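Local coordinates for protein histone-lysine N-methyltransferase family member SUVH9 (Arabidopsis thaliana, PDB 4NJ5) that helps silence transposable elements, lacks methyltransferase activity and may recruit RNA polymerase V to methylated DNA during RNA-directed DNA methylation, at residues Tyr279-Leu291 / Cys388-Ala400. Sequence-based numbering, arbitrary orientation.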
ATOM      1  N   TYR A 279       5.103 -10.133  27.382  1.00 32.52           N
ATOM      2  CA  TYR A 279       3.646 -10.198  27.313  1.00 33.95           C
ATOM      3  C   TYR A 279       3.261 -11.610  26.904  1.00 32.20           C
ATOM      4  O   TYR A 279       4.062 -12.329  26.301  1.00 35.06           O
ATOM      5  CB  TYR A 279       3.079  -9.213  26.285  1.00 41.22           C
ATOM      6  CG  TYR A 279       3.369  -7.761  26.578  1.00 44.86           C
ATOM      7  CD1 TYR A 279       2.531  -7.015  27.398  1.00 45.82           C
ATOM      8  CD2 TYR A 279       4.470  -7.128  26.016  1.00 46.26           C
ATOM      9  CE1 TYR A 279       2.794  -5.681  27.660  1.00 48.20           C
ATOM     10  CE2 TYR A 279       4.738  -5.801  26.272  1.00 48.58           C
ATOM     11  CZ  TYR A 279       3.899  -5.081  27.094  1.00 50.57           C
ATOM     12  OH  TYR A 279       4.171  -3.756  27.349  1.00 52.44           O
ATOM     13  N   GLU A 280       2.039 -12.013  27.225  1.00 28.23           N
ATOM     14  CA  GLU A 280       1.499 -13.238  26.665  1.00 32.47           C
ATOM     15  C   GLU A 280       0.831 -12.865  25.355  1.00 32.69           C
ATOM     16  O   GLU A 280      -0.079 -12.034  25.332  1.00 30.92           O
ATOM     17  CB  GLU A 280       0.491 -13.882  27.613  1.00 47.14           C
ATOM     18  CG  GLU A 280      -0.278 -15.032  26.989  1.00 52.20           C
ATOM     19  CD  GLU A 280      -1.285 -15.645  27.936  1.00 60.25           C
ATOM     20  OE1 GLU A 280      -1.022 -15.673  29.158  1.00 63.02           O
ATOM     21  OE2 GLU A 280      -2.345 -16.094  27.455  1.00 63.74           O
ATOM     22  N   TYR A 281       1.293 -13.460  24.262  1.00 35.96           N
ATOM     23  CA  TYR A 281       0.746 -13.137  22.954  1.00 31.71           C
ATOM     24  C   TYR A 281      -0.694 -13.619  22.828  1.00 32.27           C
ATOM     25  O   TYR A 281      -1.020 -14.743  23.207  1.00 32.51           O
ATOM     26  CB  TYR A 281       1.601 -13.721  21.829  1.00 22.92           C
ATOM     27  CG  TYR A 281       1.297 -13.090  20.492  1.00 21.61           C
ATOM     28  CD1 TYR A 281       2.049 -12.022  20.021  1.00 18.50           C
ATOM     29  CD2 TYR A 281       0.240 -13.543  19.711  1.00 19.45           C
ATOM     30  CE1 TYR A 281       1.766 -11.436  18.805  1.00 19.82           C
ATOM     31  CE2 TYR A 281      -0.052 -12.963  18.498  1.00 17.88           C
ATOM     32  CZ  TYR A 281       0.713 -11.908  18.048  1.00 20.92           C
ATOM     33  OH  TYR A 281       0.422 -11.325  16.836  1.00 20.08           O
ATOM     34  N   LEU A 282      -1.548 -12.754  22.291  1.00 26.06           N
ATOM     35  CA  LEU A 282      -2.961 -13.061  22.126  1.00 24.86           C
ATOM     36  C   LEU A 282      -3.420 -12.602  20.746  1.00 26.22           C
ATOM     37  O   LEU A 282      -3.499 -11.404  20.478  1.00 29.12           O
ATOM     38  CB  LEU A 282      -3.776 -12.372  23.219  1.00 20.73           C
ATOM     39  CG  LEU A 282      -5.289 -12.575  23.159  1.00 21.12           C
ATOM     40  CD1 LEU A 282      -5.649 -14.054  23.279  1.00 20.64           C
ATOM     41  CD2 LEU A 282      -5.985 -11.754  24.234  1.00 23.25           C
ATOM     42  N   ALA A 283      -3.726 -13.560  19.876  1.00 28.94           N
ATOM     43  CA  ALA A 283      -3.949 -13.264  18.462  1.00 28.10           C
ATOM     44  C   ALA A 283      -5.304 -12.621  18.184  1.00 26.10           C
ATOM     45  O   ALA A 283      -5.463 -11.892  17.206  1.00 28.50           O
ATOM     46  CB  ALA A 283      -3.771 -14.521  17.621  1.00 18.67           C
ATOM     47  N   GLN A 284      -6.278 -12.898  19.040  1.00 18.18           N
ATOM     48  CA  GLN A 284      -7.612 -12.335  18.881  1.00 18.68           C
ATOM     49  C   GLN A 284      -8.080 -11.744  20.203  1.00 18.58           C
ATOM     50  O   GLN A 284      -7.765 -12.273  21.265  1.00 19.81           O
ATOM     51  CB  GLN A 284      -8.598 -13.407  18.416  1.00 25.21           C
ATOM     52  CG  GLN A 284      -8.222 -14.089  17.113  1.00 30.90           C
ATOM     53  CD  GLN A 284      -9.334 -14.976  16.590  1.00 40.35           C
ATOM     54  OE1 GLN A 284     -10.384 -14.489  16.165  1.00 42.81           O
ATOM     55  NE2 GLN A 284      -9.116 -16.285  16.631  1.00 42.02           N
ATOM     56  N   THR A 285      -8.832 -10.651  20.132  1.00 18.28           N
ATOM     57  CA  THR A 285      -9.341  -9.994  21.330  1.00 18.33           C
ATOM     58  C   THR A 285     -10.164 -10.947  22.192  1.00 21.52           C
ATOM     59  O   THR A 285     -11.008 -11.687  21.686  1.00 23.25           O
ATOM     60  CB  THR A 285     -10.183  -8.748  20.979  1.00 17.72           C
ATOM     61  OG1 THR A 285      -9.311  -7.641  20.725  1.00 17.74           O
ATOM     62  CG2 THR A 285     -11.126  -8.382  22.123  1.00 18.37           C
ATOM     63  N   SER A 286      -9.893 -10.940  23.493  1.00 23.31           N
ATOM     64  CA  SER A 286     -10.652 -11.754  24.431  1.00 23.35           C
ATOM     65  C   SER A 286     -11.792 -10.957  25.059  1.00 23.18           C
ATOM     66  O   SER A 286     -11.568  -9.987  25.784  1.00 22.68           O
ATOM     67  CB  SER A 286      -9.739 -12.323  25.514  1.00 21.28           C
ATOM     68  OG  SER A 286     -10.499 -12.981  26.512  1.00 24.95           O
ATOM     69  N   PHE A 287     -13.018 -11.368  24.763  1.00 21.44           N
ATOM     70  CA  PHE A 287     -14.198 -10.733  25.325  1.00 21.92           C
ATOM     71  C   PHE A 287     -14.531 -11.385  26.664  1.00 23.03           C
ATOM     72  O   PHE A 287     -14.147 -12.529  26.901  1.00 23.59           O
ATOM     73  CB  PHE A 287     -15.362 -10.813  24.331  1.00 22.15           C
ATOM     74  CG  PHE A 287     -15.149  -9.982  23.093  1.00 21.24           C
ATOM     75  CD1 PHE A 287     -15.225  -8.600  23.153  1.00 20.79           C
ATOM     76  CD2 PHE A 287     -14.857 -10.581  21.873  1.00 21.00           C
ATOM     77  CE1 PHE A 287     -15.020  -7.827  22.021  1.00 20.10           C
ATOM     78  CE2 PHE A 287     -14.652  -9.809  20.731  1.00 20.27           C
ATOM     79  CZ  PHE A 287     -14.734  -8.434  20.807  1.00 19.81           C
ATOM     80  N   PRO A 288     -15.212 -10.649  27.557  1.00 28.42           N
ATOM     81  CA  PRO A 288     -15.512 -11.164  28.898  1.00 30.63           C
ATOM     82  C   PRO A 288     -16.276 -12.479  28.862  1.00 35.70           C
ATOM     83  O   PRO A 288     -17.238 -12.602  28.105  1.00 39.68           O
ATOM     84  CB  PRO A 288     -16.379 -10.059  29.521  1.00 26.02           C
ATOM     85  CG  PRO A 288     -16.806  -9.193  28.387  1.00 24.25           C
ATOM     86  CD  PRO A 288     -15.700  -9.271  27.387  1.00 26.02           C
ATOM     87  N   PRO A 289     -15.834 -13.457  29.669  1.00 34.32           N
ATOM     88  CA  PRO A 289     -16.455 -14.780  29.745  1.00 38.21           C
ATOM     89  C   PRO A 289     -17.943 -14.665  30.029  1.00 44.41           C
ATOM     90  O   PRO A 289     -18.340 -13.977  30.973  1.00 44.66           O
ATOM     91  CB  PRO A 289     -15.740 -15.432  30.932  1.00 31.19           C
ATOM     92  CG  PRO A 289     -14.424 -14.755  30.993  1.00 27.69           C
ATOM     93  CD  PRO A 289     -14.688 -13.334  30.585  1.00 26.56           C
ATOM     94  N   GLY A 290     -18.755 -15.320  29.207  1.00 52.34           N
ATOM     95  CA  GLY A 290     -20.192 -15.264  29.371  1.00 56.56           C
ATOM     96  C   GLY A 290     -20.840 -14.139  28.590  1.00 61.53           C
ATOM     97  O   GLY A 290     -21.862 -13.597  29.011  1.00 64.21           O
ATOM     98  N   LEU A 291     -20.251 -13.779  27.456  1.00 52.29           N
ATOM     99  CA  LEU A 291     -20.884 -12.927  26.490  1.00 53.32           C
ATOM    100  C   LEU A 291     -21.345 -13.764  25.349  1.00 55.58           C
ATOM    101  O   LEU A 291     -22.401 -13.563  24.786  1.00 52.38           O
ATOM    102  CB  LEU A 291     -19.909 -11.914  25.912  1.00 63.52           C
ATOM    103  CG  LEU A 291     -20.454 -11.207  24.654  1.00 63.24           C
ATOM    104  CD1 LEU A 291     -20.712  -9.772  24.976  1.00 64.58           C
ATOM    105  CD2 LEU A 291     -19.592 -11.305  23.420  1.00 59.24           C
ATOM    106  N   CYS A 388      -4.307  -6.708  10.233  1.00 22.90           N
ATOM    107  CA  CYS A 388      -4.469  -7.575  11.387  1.00 22.43           C
ATOM    108  C   CYS A 388      -5.495  -6.964  12.323  1.00 23.96           C
ATOM    109  O   CYS A 388      -5.886  -5.805  12.162  1.00 22.17           O
ATOM    110  CB  CYS A 388      -3.149  -7.706  12.137  1.00 15.78           C
ATOM    111  SG  CYS A 388      -2.584  -6.134  12.820  1.00 21.67           S
ATOM    112  N   GLU A 389      -5.917  -7.748  13.308  1.00 17.55           N
ATOM    113  CA  GLU A 389      -6.787  -7.262  14.365  1.00 15.98           C
ATOM    114  C   GLU A 389      -5.945  -6.464  15.357  1.00 18.61           C
ATOM    115  O   GLU A 389      -4.730  -6.656  15.443  1.00 16.36           O
ATOM    116  CB  GLU A 389      -7.453  -8.456  15.068  1.00 19.09           C
ATOM    117  CG  GLU A 389      -8.493  -8.100  16.122  1.00 19.52           C
ATOM    118  CD  GLU A 389      -9.236  -9.320  16.658  1.00 22.65           C
ATOM    119  OE1 GLU A 389      -9.123 -10.404  16.044  1.00 21.14           O
ATOM    120  OE2 GLU A 389      -9.935  -9.197  17.691  1.00 20.36           O
ATOM    121  N   TYR A 390      -6.586  -5.550  16.080  1.00 23.52           N
ATOM    122  CA  TYR A 390      -5.968  -4.923  17.244  1.00 23.20           C
ATOM    123  C   TYR A 390      -6.439  -5.691  18.477  1.00 21.00           C
ATOM    124  O   TYR A 390      -7.514  -5.419  19.007  1.00 20.22           O
ATOM    125  CB  TYR A 390      -6.356  -3.442  17.344  1.00 19.02           C
ATOM    126  CG  TYR A 390      -5.700  -2.731  18.506  1.00 18.97           C
ATOM    127  CD1 TYR A 390      -6.305  -2.691  19.757  1.00 19.42           C
ATOM    128  CD2 TYR A 390      -4.464  -2.111  18.355  1.00 19.85           C
ATOM    129  CE1 TYR A 390      -5.702  -2.052  20.826  1.00 23.10           C
ATOM    130  CE2 TYR A 390      -3.851  -1.471  19.416  1.00 18.79           C
ATOM    131  CZ  TYR A 390      -4.474  -1.445  20.651  1.00 24.79           C
ATOM    132  OH  TYR A 390      -3.871  -0.805  21.713  1.00 27.97           O
ATOM    133  N   ALA A 391      -5.638  -6.654  18.925  1.00 17.76           N
ATOM    134  CA  ALA A 391      -6.083  -7.611  19.942  1.00 21.19           C
ATOM    135  C   ALA A 391      -5.645  -7.294  21.376  1.00 24.27           C
ATOM    136  O   ALA A 391      -4.457  -7.144  21.662  1.00 25.47           O
ATOM    137  CB  ALA A 391      -5.663  -9.029  19.560  1.00 18.41           C
ATOM    138  N   GLY A 392      -6.623  -7.211  22.272  1.00 23.20           N
ATOM    139  CA  GLY A 392      -6.367  -6.999  23.684  1.00 20.56           C
ATOM    140  C   GLY A 392      -7.438  -7.677  24.513  1.00 21.83           C
ATOM    141  O   GLY A 392      -8.212  -8.485  23.995  1.00 24.63           O
ATOM    142  N   VAL A 393      -7.485  -7.359  25.802  1.00 22.16           N
ATOM    143  CA  VAL A 393      -8.505  -7.916  26.682  1.00 22.99           C
ATOM    144  C   VAL A 393      -9.635  -6.907  26.865  1.00 23.22           C
ATOM    145  O   VAL A 393      -9.436  -5.846  27.449  1.00 23.68           O
ATOM    146  CB  VAL A 393      -7.912  -8.309  28.050  1.00 24.12           C
ATOM    147  CG1 VAL A 393      -8.992  -8.875  28.966  1.00 25.11           C
ATOM    148  CG2 VAL A 393      -6.778  -9.306  27.869  1.00 24.07           C
ATOM    149  N   ALA A 394     -10.816  -7.239  26.355  1.00 23.05           N
ATOM    150  CA  ALA A 394     -11.956  -6.326  26.402  1.00 23.35           C
ATOM    151  C   ALA A 394     -12.654  -6.337  27.756  1.00 24.68           C
ATOM    152  O   ALA A 394     -12.830  -7.388  28.368  1.00 25.28           O
ATOM    153  CB  ALA A 394     -12.947  -6.647  25.289  1.00 27.10           C
ATOM    154  N   LEU A 395     -13.052  -5.153  28.209  1.00 25.28           N
ATOM    155  CA  LEU A 395     -13.704  -5.001  29.503  1.00 26.71           C
ATOM    156  C   LEU A 395     -15.114  -4.437  29.387  1.00 28.69           C
ATOM    157  O   LEU A 395     -15.443  -3.721  28.434  1.00 28.57           O
ATOM    158  CB  LEU A 395     -12.896  -4.079  30.419  1.00 27.44           C
ATOM    159  CG  LEU A 395     -11.531  -4.494  30.969  1.00 30.69           C
ATOM    160  CD1 LEU A 395     -11.387  -6.005  31.003  1.00 31.31           C
ATOM    161  CD2 LEU A 395     -10.413  -3.865  30.162  1.00 29.98           C
ATOM    162  N   THR A 396     -15.938  -4.766  30.377  1.00 28.52           N
ATOM    163  CA  THR A 396     -17.217  -4.103  30.575  1.00 32.95           C
ATOM    164  C   THR A 396     -16.935  -2.764  31.240  1.00 34.23           C
ATOM    165  O   THR A 396     -15.785  -2.459  31.543  1.00 35.56           O
ATOM    166  CB  THR A 396     -18.120  -4.914  31.520  1.00 33.65           C
ATOM    167  OG1 THR A 396     -17.422  -5.173  32.744  1.00 32.68           O
ATOM    168  CG2 THR A 396     -18.496  -6.242  30.883  1.00 31.17           C
ATOM    169  N   ARG A 397     -17.968  -1.968  31.486  1.00 34.56           N
ATOM    170  CA  ARG A 397     -17.771  -0.705  32.187  1.00 40.47           C
ATOM    171  C   ARG A 397     -17.370  -0.900  33.653  1.00 40.59           C
ATOM    172  O   ARG A 397     -16.572  -0.134  34.175  1.00 42.23           O
ATOM    173  CB  ARG A 397     -19.001   0.199  32.039  1.00 68.33           C
ATOM    174  CG  ARG A 397     -18.856   1.552  32.728  1.00 76.56           C
ATOM    175  CD  ARG A 397     -19.589   2.656  31.981  1.00 80.90           C
ATOM    176  NE  ARG A 397     -19.028   2.867  30.649  1.00 82.08           N
ATOM    177  CZ  ARG A 397     -18.931   4.048  30.046  1.00 84.07           C
ATOM    178  NH1 ARG A 397     -19.357   5.147  30.654  1.00 87.48           N
ATOM    179  NH2 ARG A 397     -18.402   4.130  28.834  1.00 82.40           N
ATOM    180  N   GLU A 398     -17.911  -1.926  34.305  1.00 43.16           N
ATOM    181  CA  GLU A 398     -17.553  -2.234  35.697  1.00 48.36           C
ATOM    182  C   GLU A 398     -16.080  -2.652  35.826  1.00 41.70           C
ATOM    183  O   GLU A 398     -15.353  -2.144  36.685  1.00 42.69           O
ATOM    184  CB  GLU A 398     -18.488  -3.313  36.291  1.00 87.29           C
ATOM    185  CG  GLU A 398     -18.494  -4.623  35.480  1.00 94.56           C
ATOM    186  CD  GLU A 398     -19.383  -5.719  36.058  1.00 99.31           C
ATOM    187  OE1 GLU A 398     -19.879  -5.576  37.203  1.00102.39           O
ATOM    188  OE2 GLU A 398     -19.580  -6.738  35.357  1.00 98.93           O
ATOM    189  N   GLN A 399     -15.650  -3.569  34.963  1.00 33.56           N
ATOM    190  CA  GLN A 399     -14.301  -4.116  35.022  1.00 32.91           C
ATOM    191  C   GLN A 399     -13.292  -3.024  34.711  1.00 32.42           C
ATOM    192  O   GLN A 399     -12.266  -2.876  35.395  1.00 41.16           O
ATOM    193  CB  GLN A 399     -14.150  -5.262  34.014  1.00 35.54           C
ATOM    194  CG  GLN A 399     -15.048  -6.466  34.275  1.00 36.16           C
ATOM    195  CD  GLN A 399     -15.303  -7.305  33.023  1.00 35.33           C
ATOM    196  OE1 GLN A 399     -15.000  -6.886  31.905  1.00 29.47           O
ATOM    197  NE2 GLN A 399     -15.869  -8.492  33.213  1.00 31.30           N
ATOM    198  N   ALA A 400     -13.605  -2.261  33.667  1.00 36.32           N
ATOM    199  CA  ALA A 400     -12.791  -1.136  33.241  1.00 35.80           C
ATOM    200  C   ALA A 400     -12.668  -0.144  34.375  1.00 37.84           C
ATOM    201  O   ALA A 400     -11.580   0.319  34.672  1.00 36.99           O
ATOM    202  CB  ALA A 400     -13.400  -0.467  32.026  1.00 30.37           C
TER
HETATM  203  O   HOH W   1     -11.035 -12.317  15.181  1.00 18.87           O
HETATM  204  O   HOH W   2     -10.306  -6.591  18.277  1.00 11.51           O
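T285 and E389 meet where the chain of 279-291 turns alongside 388-400. T285 N donates to E389 OE2 at 3.0 Å, and the nearly straight bond (163° at the hydrogen) reaches the carboxylate from above its plane. The extended E389 side chain, its CG anti to the backbone N (chi1 -175°), carries the group across to T285. R485 forms a salt bridge with the same OE2 and also holds T285 O, and a water bridges E389 OE1 to Q284 OE1. Shortening this side chain to an alanine here is likely to strip T285 N and the R485 guanidinium of their common acceptor.

The hydroxyl of T285 is an acceptor too: G392 N donates to T285 OG1 at 3.1 Å (162°), and a second water joins OG1 to E389 OE2. A single beta bridge between S286 and V393 follows, evidenced by two backbone bonds, S286 N to G392 O at 3.0 Å and A394 N to S286 O at 2.9 Å. Apolar contacts accompany the bridge, with F287 CD1 3.7 Å from A394 CB and T285 CG2 over the centre of the F287 ring. Farther along, P288 packs beside the capping box of T396 and Q399 that starts helix 397-405.

The contact thus joins the pre-SET region to the SET domain, away from the zinc cluster: strand 393-395 pairs antiparallel with 448-450, strand 280-281 runs parallel to 454-455, and R485 reaches in from strand 485-490, the neighbour of 386-389.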